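Local atomic coordinates of putative oxidoreductase (Klebsiella pneumoniae subsp. pneumoniae MGH 78578, PDB entry 3E82), a protein that is a putative oxidoreductase of the Gfo/Idh/MocA family, probably binding NAD or a related dinucleotide in its Rossmann domain, with a substrate that is not established. Residues S75-H80 with D97-L102; P66-V71 with A90-V95; V123-R128 with N316-V321; K20-P25 with S260-G265. All blocks are in the same frame, centred on the assembly; numbering follows the deposited sequence.

Contact 1: residues S75-H80 with D97-L102; sequences SPNATH and DKPFTL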
# COMPACT_ATOMS: atom_id res chain seq x y z
N SER B 75 -17.42 -13.58 -26.28
CA SER B 75 -16.83 -13.17 -27.55
C SER B 75 -15.96 -11.94 -27.29
O SER B 75 -15.85 -11.50 -26.14
CB SER B 75 -17.96 -12.86 -28.54
OG SER B 75 -18.92 -12.00 -27.95
N PRO B 76 -15.32 -11.36 -28.34
CA PRO B 76 -14.47 -10.18 -28.15
C PRO B 76 -15.16 -9.04 -27.39
O PRO B 76 -16.37 -8.83 -27.52
CB PRO B 76 -14.11 -9.78 -29.58
CG PRO B 76 -14.04 -11.11 -30.28
CD PRO B 76 -15.28 -11.81 -29.74
N ASN B 77 -14.37 -8.29 -26.62
CA ASN B 77 -14.85 -7.16 -25.81
C ASN B 77 -15.84 -6.21 -26.49
O ASN B 77 -16.87 -5.86 -25.92
CB ASN B 77 -13.66 -6.35 -25.30
CG ASN B 77 -12.96 -7.01 -24.12
OD1 ASN B 77 -12.98 -8.24 -23.98
ND2 ASN B 77 -12.34 -6.20 -23.27
N ALA B 78 -15.53 -5.80 -27.72
CA ALA B 78 -16.39 -4.88 -28.45
C ALA B 78 -17.76 -5.45 -28.83
O ALA B 78 -18.64 -4.70 -29.24
CB ALA B 78 -15.66 -4.39 -29.71
N THR B 79 -17.93 -6.76 -28.69
CA THR B 79 -19.20 -7.40 -29.05
C THR B 79 -20.14 -7.60 -27.86
O THR B 79 -21.32 -7.90 -28.03
CB THR B 79 -18.96 -8.79 -29.70
OG1 THR B 79 -18.52 -9.72 -28.71
CG2 THR B 79 -17.91 -8.69 -30.79
N HIS B 80 -19.60 -7.45 -26.65
CA HIS B 80 -20.40 -7.65 -25.45
C HIS B 80 -21.68 -6.82 -25.38
O HIS B 80 -22.77 -7.39 -25.26
CB HIS B 80 -19.53 -7.38 -24.21
CG HIS B 80 -18.44 -8.39 -24.01
ND1 HIS B 80 -17.63 -8.40 -22.90
CD2 HIS B 80 -18.03 -9.43 -24.78
CE1 HIS B 80 -16.76 -9.40 -22.99
NE2 HIS B 80 -16.99 -10.04 -24.13
N ASP B 97 -19.49 -11.86 -20.00
CA ASP B 97 -18.13 -12.01 -19.51
C ASP B 97 -17.57 -10.58 -19.38
O ASP B 97 -17.99 -9.69 -20.12
CB ASP B 97 -17.32 -12.81 -20.53
CG ASP B 97 -16.06 -13.39 -19.96
OD1 ASP B 97 -16.14 -14.18 -19.00
OD2 ASP B 97 -14.97 -13.05 -20.48
N LYS B 98 -16.65 -10.34 -18.46
CA LYS B 98 -16.09 -8.99 -18.34
C LYS B 98 -15.33 -8.63 -19.62
O LYS B 98 -14.71 -9.49 -20.25
CB LYS B 98 -15.15 -8.89 -17.13
CG LYS B 98 -15.84 -9.06 -15.76
CD LYS B 98 -14.89 -8.71 -14.62
CE LYS B 98 -13.68 -9.63 -14.57
NZ LYS B 98 -14.05 -11.01 -14.18
N PRO B 99 -15.37 -7.35 -20.04
CA PRO B 99 -16.10 -6.26 -19.40
C PRO B 99 -17.58 -6.24 -19.78
O PRO B 99 -17.95 -6.59 -20.90
CB PRO B 99 -15.37 -5.03 -19.91
CG PRO B 99 -15.06 -5.42 -21.32
CD PRO B 99 -14.52 -6.83 -21.13
N PHE B 100 -18.40 -5.81 -18.83
CA PHE B 100 -19.84 -5.69 -19.02
C PHE B 100 -20.09 -4.96 -20.34
O PHE B 100 -20.69 -5.51 -21.27
CB PHE B 100 -20.41 -4.89 -17.84
CG PHE B 100 -21.91 -4.75 -17.85
CD1 PHE B 100 -22.54 -3.90 -16.95
CD2 PHE B 100 -22.70 -5.46 -18.75
CE1 PHE B 100 -23.92 -3.74 -16.95
CE2 PHE B 100 -24.08 -5.31 -18.77
CZ PHE B 100 -24.69 -4.44 -17.87
N THR B 101 -19.63 -3.71 -20.40
CA THR B 101 -19.74 -2.86 -21.58
C THR B 101 -18.45 -2.06 -21.65
O THR B 101 -17.57 -2.22 -20.79
CB THR B 101 -20.93 -1.87 -21.48
OG1 THR B 101 -20.77 -1.07 -20.30
CG2 THR B 101 -22.26 -2.61 -21.43
N LEU B 102 -18.32 -1.19 -22.65
CA LEU B 102 -17.10 -0.40 -22.76
C LEU B 102 -17.23 0.95 -22.06
O LEU B 102 -16.22 1.57 -21.74
CB LEU B 102 -16.71 -0.23 -24.23
CG LEU B 102 -16.41 -1.57 -24.92
CD1 LEU B 102 -15.92 -1.33 -26.34
CD2 LEU B 102 -15.34 -2.33 -24.12
O HOH W 1 -15.00 -12.12 -23.15
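Asn77 and Pro99 meet where two loops of the Rossmann domain run side by side, one following strand 70-73 and the other strand 93-96; their CA atoms lie 6.6 Å apart, and those of His80 and Thr101 6.2 Å. Residues 77-79 take helical backbone angles just ahead of helix 80-89, whereas 97-102 is irregular and has a cis peptide between Lys98 and Pro99. That Lys-Pro pair after the fifth strand is a family hallmark of Gfo/Idh/MocA enzymes, in which the lysine is commonly catalytic; such a role for Lys98 is only inferred here.

His80 bridges the two loops. With CG beside the backbone N (chi1 -68°), its imidazole reaches across so that ND1 donates to Pro99 O at 2.7 Å. The bond is nearly straight, 173° at the hydrogen, and the oxygen lies in the ring plane. NE2, on the other side of the ring, donates to Ser75 O with a more bent geometry (137°). The two bonds restrain the ring's rotation; if both hold at once, the imidazole would probably be protonated. Asn77 CA sits over the centre of one ring face. The Asn77 amide crosses the Pro99 ring at about a right angle, ND2 coming to 3.1 Å from Pro99 CD. Farther along, Leu102 CD1 touches Ala78 CA at 4.2 Å. Asp97 OD1 bonds His23 on helix 17-28, while its other carboxylate oxygen, OD2, accepts from a water at 2.8 Å that also donates to Ser75 O.

Contact 2: residues P66-V71 with A90-V95; sequences PDVDLV and AGKHVV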
# COMPACT_ATOMS: atom_id res chain seq x y z
N PRO B 66 -34.73 -19.95 -30.86
CA PRO B 66 -35.87 -20.19 -29.97
C PRO B 66 -35.62 -21.20 -28.85
O PRO B 66 -36.23 -21.09 -27.79
CB PRO B 66 -36.97 -20.65 -30.93
CG PRO B 66 -36.21 -21.27 -32.06
CD PRO B 66 -35.07 -20.31 -32.25
N ASP B 67 -34.74 -22.17 -29.07
CA ASP B 67 -34.46 -23.17 -28.05
C ASP B 67 -33.49 -22.69 -26.98
O ASP B 67 -33.17 -23.44 -26.05
CB ASP B 67 -33.92 -24.45 -28.68
CG ASP B 67 -34.96 -25.20 -29.48
OD1 ASP B 67 -36.15 -24.83 -29.41
OD2 ASP B 67 -34.58 -26.16 -30.19
N VAL B 68 -33.00 -21.46 -27.12
CA VAL B 68 -32.06 -20.89 -26.16
C VAL B 68 -32.82 -20.14 -25.07
O VAL B 68 -33.73 -19.36 -25.35
CB VAL B 68 -31.07 -19.92 -26.87
CG1 VAL B 68 -30.29 -19.10 -25.83
CG2 VAL B 68 -30.09 -20.72 -27.73
N ASP B 69 -32.44 -20.38 -23.81
CA ASP B 69 -33.06 -19.72 -22.66
C ASP B 69 -32.09 -18.69 -22.11
O ASP B 69 -32.47 -17.59 -21.70
CB ASP B 69 -33.36 -20.72 -21.53
CG ASP B 69 -34.33 -21.81 -21.95
OD1 ASP B 69 -35.40 -21.48 -22.51
OD2 ASP B 69 -34.03 -22.99 -21.70
N LEU B 70 -30.81 -19.06 -22.09
CA LEU B 70 -29.78 -18.19 -21.56
C LEU B 70 -28.58 -18.07 -22.48
O LEU B 70 -28.06 -19.07 -22.98
CB LEU B 70 -29.31 -18.73 -20.20
CG LEU B 70 -28.04 -18.14 -19.59
CD1 LEU B 70 -28.23 -16.66 -19.29
CD2 LEU B 70 -27.70 -18.91 -18.33
N VAL B 71 -28.13 -16.84 -22.68
CA VAL B 71 -26.98 -16.56 -23.53
C VAL B 71 -25.78 -16.18 -22.66
O VAL B 71 -25.89 -15.33 -21.78
CB VAL B 71 -27.29 -15.39 -24.51
CG1 VAL B 71 -26.03 -14.96 -25.25
CG2 VAL B 71 -28.37 -15.82 -25.50
N ALA B 90 -34.30 -10.23 -27.74
CA ALA B 90 -34.79 -11.52 -28.23
C ALA B 90 -35.45 -12.31 -27.10
O ALA B 90 -35.78 -13.49 -27.27
CB ALA B 90 -33.64 -12.32 -28.82
N GLY B 91 -35.63 -11.67 -25.95
CA GLY B 91 -36.25 -12.34 -24.82
C GLY B 91 -35.38 -13.38 -24.14
O GLY B 91 -35.91 -14.29 -23.50
N LYS B 92 -34.06 -13.27 -24.25
CA LYS B 92 -33.17 -14.24 -23.61
C LYS B 92 -32.53 -13.68 -22.34
O LYS B 92 -32.39 -12.47 -22.19
CB LYS B 92 -32.05 -14.67 -24.56
CG LYS B 92 -32.43 -15.75 -25.58
CD LYS B 92 -33.56 -15.32 -26.49
CE LYS B 92 -33.76 -16.29 -27.66
NZ LYS B 92 -34.39 -17.57 -27.26
N HIS B 93 -32.17 -14.57 -21.42
CA HIS B 93 -31.49 -14.17 -20.20
C HIS B 93 -30.04 -14.02 -20.66
O HIS B 93 -29.61 -14.70 -21.60
CB HIS B 93 -31.59 -15.26 -19.14
CG HIS B 93 -32.98 -15.47 -18.63
ND1 HIS B 93 -33.68 -14.49 -17.96
CD2 HIS B 93 -33.81 -16.54 -18.73
CE1 HIS B 93 -34.89 -14.94 -17.67
NE2 HIS B 93 -34.99 -16.18 -18.12
N VAL B 94 -29.29 -13.15 -19.99
CA VAL B 94 -27.91 -12.92 -20.41
C VAL B 94 -26.86 -12.84 -19.32
O VAL B 94 -27.08 -12.20 -18.29
CB VAL B 94 -27.82 -11.61 -21.23
CG1 VAL B 94 -26.40 -11.41 -21.74
CG2 VAL B 94 -28.82 -11.64 -22.38
N VAL B 95 -25.73 -13.50 -19.55
CA VAL B 95 -24.59 -13.45 -18.65
C VAL B 95 -23.47 -12.91 -19.56
O VAL B 95 -23.19 -13.49 -20.61
CB VAL B 95 -24.20 -14.84 -18.11
CG1 VAL B 95 -22.75 -14.81 -17.61
CG2 VAL B 95 -25.14 -15.23 -16.97
O HOH W 2 -35.42 -16.97 -21.97
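The ammonium group of Lys92 ends on a backbone carbonyl: NZ donates to Val68 O at 2.7 Å, a bond joined by a second one to His65 O. Two main-chain oxygens thus grip NZ of this buried lysine. The chain bends at chi2 (60°) and again at chi4 (73°), which carries it back along the loop that leads into strand 70-73. On the way its CG packs crosswise on Val68 CG1, and its CB lies 4.0 Å from Val71 CG2.

Beyond it the strands pair in parallel, as the two strands of a right-handed beta-alpha-beta crossover through helix 80-89 in the Rossmann sheet. The ladder runs from His93 N to Asp69 O (3.0 Å), from Val71 N to His93 O (2.8 Å) and from Val95 N to Val71 O (2.9 Å). Leu70 and His93 share one face of the sheet, where Leu70 CD1 meets His93 CB at 3.6 Å and helix 300-310 packs against both residues. Val71 and Val94 point to the opposite face, against Ala87 of the crossover helix. Beside the first of these bonds, a water donates to both Asp69 O and Gly91 O, 3.1 Å from the latter.

Contact 3: residues V123-R128 with N316-V321; sequences VFHNRR and NPVPPV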
# COMPACT_ATOMS: atom_id res chain seq x y z
N VAL B 123 -23.26 -10.20 -14.92
CA VAL B 123 -21.90 -10.07 -15.43
C VAL B 123 -21.06 -11.10 -14.68
O VAL B 123 -21.27 -11.33 -13.49
CB VAL B 123 -21.35 -8.65 -15.18
CG1 VAL B 123 -19.92 -8.55 -15.70
CG2 VAL B 123 -22.24 -7.62 -15.87
N PHE B 124 -20.11 -11.72 -15.38
CA PHE B 124 -19.28 -12.77 -14.81
C PHE B 124 -18.24 -12.34 -13.77
O PHE B 124 -17.04 -12.44 -14.00
CB PHE B 124 -18.60 -13.55 -15.95
CG PHE B 124 -18.04 -14.90 -15.54
CD1 PHE B 124 -18.85 -15.87 -14.93
CD2 PHE B 124 -16.72 -15.23 -15.82
CE1 PHE B 124 -18.34 -17.14 -14.61
CE2 PHE B 124 -16.20 -16.50 -15.50
CZ PHE B 124 -17.01 -17.45 -14.90
N HIS B 125 -18.71 -11.84 -12.63
CA HIS B 125 -17.82 -11.48 -11.53
C HIS B 125 -17.75 -12.80 -10.78
O HIS B 125 -18.51 -13.06 -9.85
CB HIS B 125 -18.43 -10.37 -10.68
CG HIS B 125 -18.28 -9.01 -11.28
ND1 HIS B 125 -17.05 -8.44 -11.53
CD2 HIS B 125 -19.20 -8.09 -11.66
CE1 HIS B 125 -17.21 -7.23 -12.03
NE2 HIS B 125 -18.51 -6.99 -12.12
N ASN B 126 -16.81 -13.62 -11.23
CA ASN B 126 -16.64 -14.98 -10.74
C ASN B 126 -15.64 -15.18 -9.61
O ASN B 126 -15.28 -16.32 -9.32
CB ASN B 126 -16.22 -15.85 -11.92
CG ASN B 126 -14.83 -15.52 -12.43
OD1 ASN B 126 -14.44 -14.35 -12.50
ND2 ASN B 126 -14.07 -16.55 -12.78
N ARG B 127 -15.21 -14.11 -8.95
CA ARG B 127 -14.21 -14.28 -7.90
C ARG B 127 -14.74 -14.17 -6.47
O ARG B 127 -13.96 -14.14 -5.52
CB ARG B 127 -13.07 -13.27 -8.13
CG ARG B 127 -12.57 -13.18 -9.58
CD ARG B 127 -11.98 -14.50 -10.09
NE ARG B 127 -10.82 -14.92 -9.31
CZ ARG B 127 -9.58 -14.47 -9.48
NH1 ARG B 127 -9.31 -13.58 -10.43
NH2 ARG B 127 -8.60 -14.89 -8.69
N ARG B 128 -16.06 -14.13 -6.33
CA ARG B 128 -16.70 -14.02 -5.02
C ARG B 128 -16.68 -15.33 -4.25
O ARG B 128 -17.08 -15.38 -3.08
CB ARG B 128 -18.15 -13.55 -5.18
CG ARG B 128 -18.28 -12.22 -5.90
CD ARG B 128 -19.74 -11.82 -6.08
NE ARG B 128 -19.82 -10.48 -6.65
CZ ARG B 128 -20.92 -9.74 -6.67
NH1 ARG B 128 -22.06 -10.19 -6.15
NH2 ARG B 128 -20.88 -8.52 -7.21
N ASN B 316 -31.02 -12.48 -8.41
CA ASN B 316 -29.83 -12.52 -9.25
C ASN B 316 -28.63 -12.45 -8.30
O ASN B 316 -28.51 -11.51 -7.51
CB ASN B 316 -29.82 -11.29 -10.16
CG ASN B 316 -28.74 -11.34 -11.23
OD1 ASN B 316 -27.75 -12.06 -11.10
ND2 ASN B 316 -28.92 -10.53 -12.28
N PRO B 317 -27.72 -13.43 -8.36
CA PRO B 317 -26.56 -13.37 -7.45
C PRO B 317 -25.62 -12.20 -7.76
O PRO B 317 -24.90 -11.72 -6.89
CB PRO B 317 -25.89 -14.72 -7.65
CG PRO B 317 -26.17 -15.00 -9.11
CD PRO B 317 -27.63 -14.61 -9.24
N VAL B 318 -25.63 -11.75 -9.02
CA VAL B 318 -24.78 -10.65 -9.42
C VAL B 318 -25.58 -9.69 -10.29
O VAL B 318 -25.48 -9.72 -11.51
CB VAL B 318 -23.57 -11.14 -10.22
CG1 VAL B 318 -22.65 -9.96 -10.57
CG2 VAL B 318 -22.83 -12.22 -9.43
N PRO B 319 -26.42 -8.85 -9.66
CA PRO B 319 -27.22 -7.89 -10.43
C PRO B 319 -26.32 -6.94 -11.20
O PRO B 319 -25.23 -6.57 -10.73
CB PRO B 319 -28.05 -7.20 -9.36
CG PRO B 319 -27.20 -7.33 -8.12
CD PRO B 319 -26.69 -8.73 -8.22
N PRO B 320 -26.75 -6.52 -12.40
CA PRO B 320 -25.97 -5.61 -13.23
C PRO B 320 -25.51 -4.31 -12.58
O PRO B 320 -24.44 -3.79 -12.91
CB PRO B 320 -26.86 -5.39 -14.46
CG PRO B 320 -28.25 -5.67 -13.96
CD PRO B 320 -28.07 -6.83 -13.01
N VAL B 321 -26.30 -3.78 -11.66
CA VAL B 321 -25.93 -2.55 -10.98
C VAL B 321 -24.63 -2.71 -10.17
O VAL B 321 -23.90 -1.75 -9.94
CB VAL B 321 -27.06 -2.05 -10.05
CG1 VAL B 321 -27.24 -2.99 -8.87
CG2 VAL B 321 -26.77 -0.64 -9.60
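Val123, the last residue of strand 121-123, presents its carbonyl to Val318: Val123 O lies 3.5 Å from Val318 CG1, and the two residues meet through this oxygen and methyl. The chain then turns sharply through two successive inverse gamma turns centred on Phe124 and His125, the first closed by His125 N bonding to Val123 O at 2.7 Å. His125 offers the edge of its imidazole, with CD2 4.1 Å from Val318 CG1. Arg128 comes in last, its chain extended from CG to NE, and lays one guanidinium face against the other methyl, Val318 CG2, which sits 3.9 Å above the plane toward its rim. Salt bridges to Asp186 and Glu322 hold the guanidinium in this position.

The facing segment holds an Asx turn, Asn316 OD1 accepting from Val318 N at 3.0 Å. The turn lies just before helix 320-339, and the Val318 side chain points into the contact. The contact joins the outermost Rossmann strand, 121-123, and the loop after it to the C-terminal domain: helix 176-192 contributes Asp186 beside His125 and Arg128, helix 300-310 packs on Pro317 and Val318, and Ala323 of helix 320-339 lies against Val123 and His125.

Contact 4: residues K20-P25 with S260-G265; sequences KTFHAP and SQLLAG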
# COMPACT_ATOMS: atom_id res chain seq x y z
N LYS B 20 -13.74 -21.53 -23.75
CA LYS B 20 -13.27 -22.91 -23.65
C LYS B 20 -12.70 -23.31 -22.29
O LYS B 20 -12.96 -24.40 -21.80
CB LYS B 20 -12.21 -23.18 -24.73
CG LYS B 20 -11.48 -24.53 -24.59
CD LYS B 20 -10.31 -24.62 -25.57
CE LYS B 20 -9.75 -26.04 -25.70
NZ LYS B 20 -9.22 -26.57 -24.42
N THR B 21 -11.93 -22.41 -21.68
CA THR B 21 -11.29 -22.70 -20.41
C THR B 21 -12.16 -22.53 -19.17
O THR B 21 -12.02 -23.28 -18.21
CB THR B 21 -10.03 -21.83 -20.22
OG1 THR B 21 -9.27 -21.82 -21.43
CG2 THR B 21 -9.16 -22.38 -19.10
N PHE B 22 -13.05 -21.55 -19.20
CA PHE B 22 -13.93 -21.26 -18.07
C PHE B 22 -15.38 -21.70 -18.21
O PHE B 22 -15.81 -22.68 -17.60
CB PHE B 22 -13.91 -19.74 -17.79
CG PHE B 22 -12.68 -19.27 -17.08
CD1 PHE B 22 -12.73 -18.98 -15.71
CD2 PHE B 22 -11.47 -19.13 -17.75
CE1 PHE B 22 -11.58 -18.55 -15.03
CE2 PHE B 22 -10.32 -18.70 -17.09
CZ PHE B 22 -10.37 -18.41 -15.72
N HIS B 23 -16.13 -20.96 -19.02
CA HIS B 23 -17.55 -21.20 -19.20
C HIS B 23 -18.03 -22.61 -19.54
O HIS B 23 -18.87 -23.15 -18.83
CB HIS B 23 -18.09 -20.21 -20.22
CG HIS B 23 -17.94 -18.78 -19.78
ND1 HIS B 23 -18.59 -18.27 -18.68
CD2 HIS B 23 -17.19 -17.77 -20.28
CE1 HIS B 23 -18.25 -17.00 -18.53
NE2 HIS B 23 -17.40 -16.68 -19.48
N ALA B 24 -17.50 -23.21 -20.60
CA ALA B 24 -17.94 -24.55 -20.96
C ALA B 24 -17.77 -25.55 -19.81
O ALA B 24 -18.72 -26.26 -19.46
CB ALA B 24 -17.20 -25.04 -22.20
N PRO B 25 -16.57 -25.63 -19.21
CA PRO B 25 -16.33 -26.57 -18.10
C PRO B 25 -17.19 -26.32 -16.87
O PRO B 25 -17.72 -27.25 -16.26
CB PRO B 25 -14.84 -26.37 -17.80
CG PRO B 25 -14.28 -26.02 -19.15
CD PRO B 25 -15.30 -25.02 -19.64
N SER B 260 -5.62 -21.79 -12.19
CA SER B 260 -4.52 -22.67 -12.57
C SER B 260 -5.05 -24.07 -12.82
O SER B 260 -4.60 -24.76 -13.74
CB SER B 260 -3.46 -22.73 -11.48
OG SER B 260 -2.99 -21.44 -11.18
N GLN B 261 -6.01 -24.49 -12.00
CA GLN B 261 -6.60 -25.80 -12.17
C GLN B 261 -7.32 -25.85 -13.53
O GLN B 261 -7.15 -26.80 -14.29
CB GLN B 261 -7.55 -26.10 -11.01
CG GLN B 261 -6.83 -26.27 -9.67
CD GLN B 261 -7.76 -26.67 -8.55
OE1 GLN B 261 -8.69 -25.95 -8.20
NE2 GLN B 261 -7.51 -27.84 -7.96
N LEU B 262 -8.10 -24.82 -13.84
CA LEU B 262 -8.82 -24.77 -15.11
C LEU B 262 -7.85 -24.81 -16.28
O LEU B 262 -8.06 -25.54 -17.25
CB LEU B 262 -9.68 -23.50 -15.21
CG LEU B 262 -10.98 -23.46 -14.40
CD1 LEU B 262 -11.62 -22.08 -14.55
CD2 LEU B 262 -11.94 -24.57 -14.89
N LEU B 263 -6.78 -24.03 -16.20
CA LEU B 263 -5.77 -24.00 -17.26
C LEU B 263 -5.16 -25.38 -17.44
O LEU B 263 -4.79 -25.75 -18.55
CB LEU B 263 -4.66 -23.00 -16.93
CG LEU B 263 -5.03 -21.52 -17.04
CD1 LEU B 263 -3.90 -20.65 -16.50
CD2 LEU B 263 -5.31 -21.19 -18.50
N ALA B 264 -5.06 -26.13 -16.35
CA ALA B 264 -4.49 -27.47 -16.38
C ALA B 264 -5.53 -28.50 -16.79
O ALA B 264 -5.24 -29.70 -16.85
CB ALA B 264 -3.91 -27.82 -15.01
N GLY B 265 -6.75 -28.04 -17.06
CA GLY B 265 -7.81 -28.94 -17.47
C GLY B 265 -8.47 -29.76 -16.38
O GLY B 265 -9.04 -30.81 -16.68
O HOH W 3 -10.64 -25.57 -18.20
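Leu262 drives its CD1 methyl onto one face of the Phe22 ring, a CH-pi contact with the carbon 3.7 Å from the ring centroid and 22° off the normal. The methyl is displaced toward the rim on the CD1-CE1 side, its closest approach being 3.5 Å to Phe22 CD1, and the two side chains cross at about a right angle. With CG beside the backbone N (chi1 -76°), the leucine forks over helix 17-28: while CD1 takes the aromatic face, CD2 lies 3.6 Å from Thr21 O and more loosely against Pro25 CB, at 4.5 Å.

Helix 17-28 comes after the first Rossmann strand, and the GxGxxG pattern (Gly14, Gly16, Gly19) runs from the turn into its first residues, consistent with the dinucleotide-binding element of this family. A wider pi-type turn at 20-23 interrupts its regular winding. Helix 258-263, from the C-terminal alpha/beta domain, ends in a Schellman motif at Gly265; the contact is interdomain packing near the surface. Trp273 also touches Leu262.

Thr21 turns its methyl to the partner helix, CG2 anti to its own backbone N, meeting Leu263 CD2 at 4.1 Å; its hydroxyl instead bonds Phe17 O. Between the two helices, one water donates to Thr21 O and to Leu262 O, each at 2.7 Å, linking the two backbones.

Contacts 1 and 2 belong to the same beta-alpha-beta unit, their centres about 17 Å apart: contact 2 pairs the strands, and contact 1 joins the loops that leave them. Contacts 3 and 4 each join the Rossmann part to the C-terminal domain, with centres about 19 Å apart. Phe124 and His23 bring these two together, Phe124 CD2 lying 3.6 Å from His23 CE1. The same histidine reaches contact 1, where His23 NE2 is 2.8 Å from Asp97 OD1, and Phe100 CG of contact 1 packs 3.5 Å from Val123 CG2 of contact 3. By family analogy, Lys98 of contact 1 and the glycine-rich helix start in contact 4 probably lie near the cofactor site; no ligand confirms this.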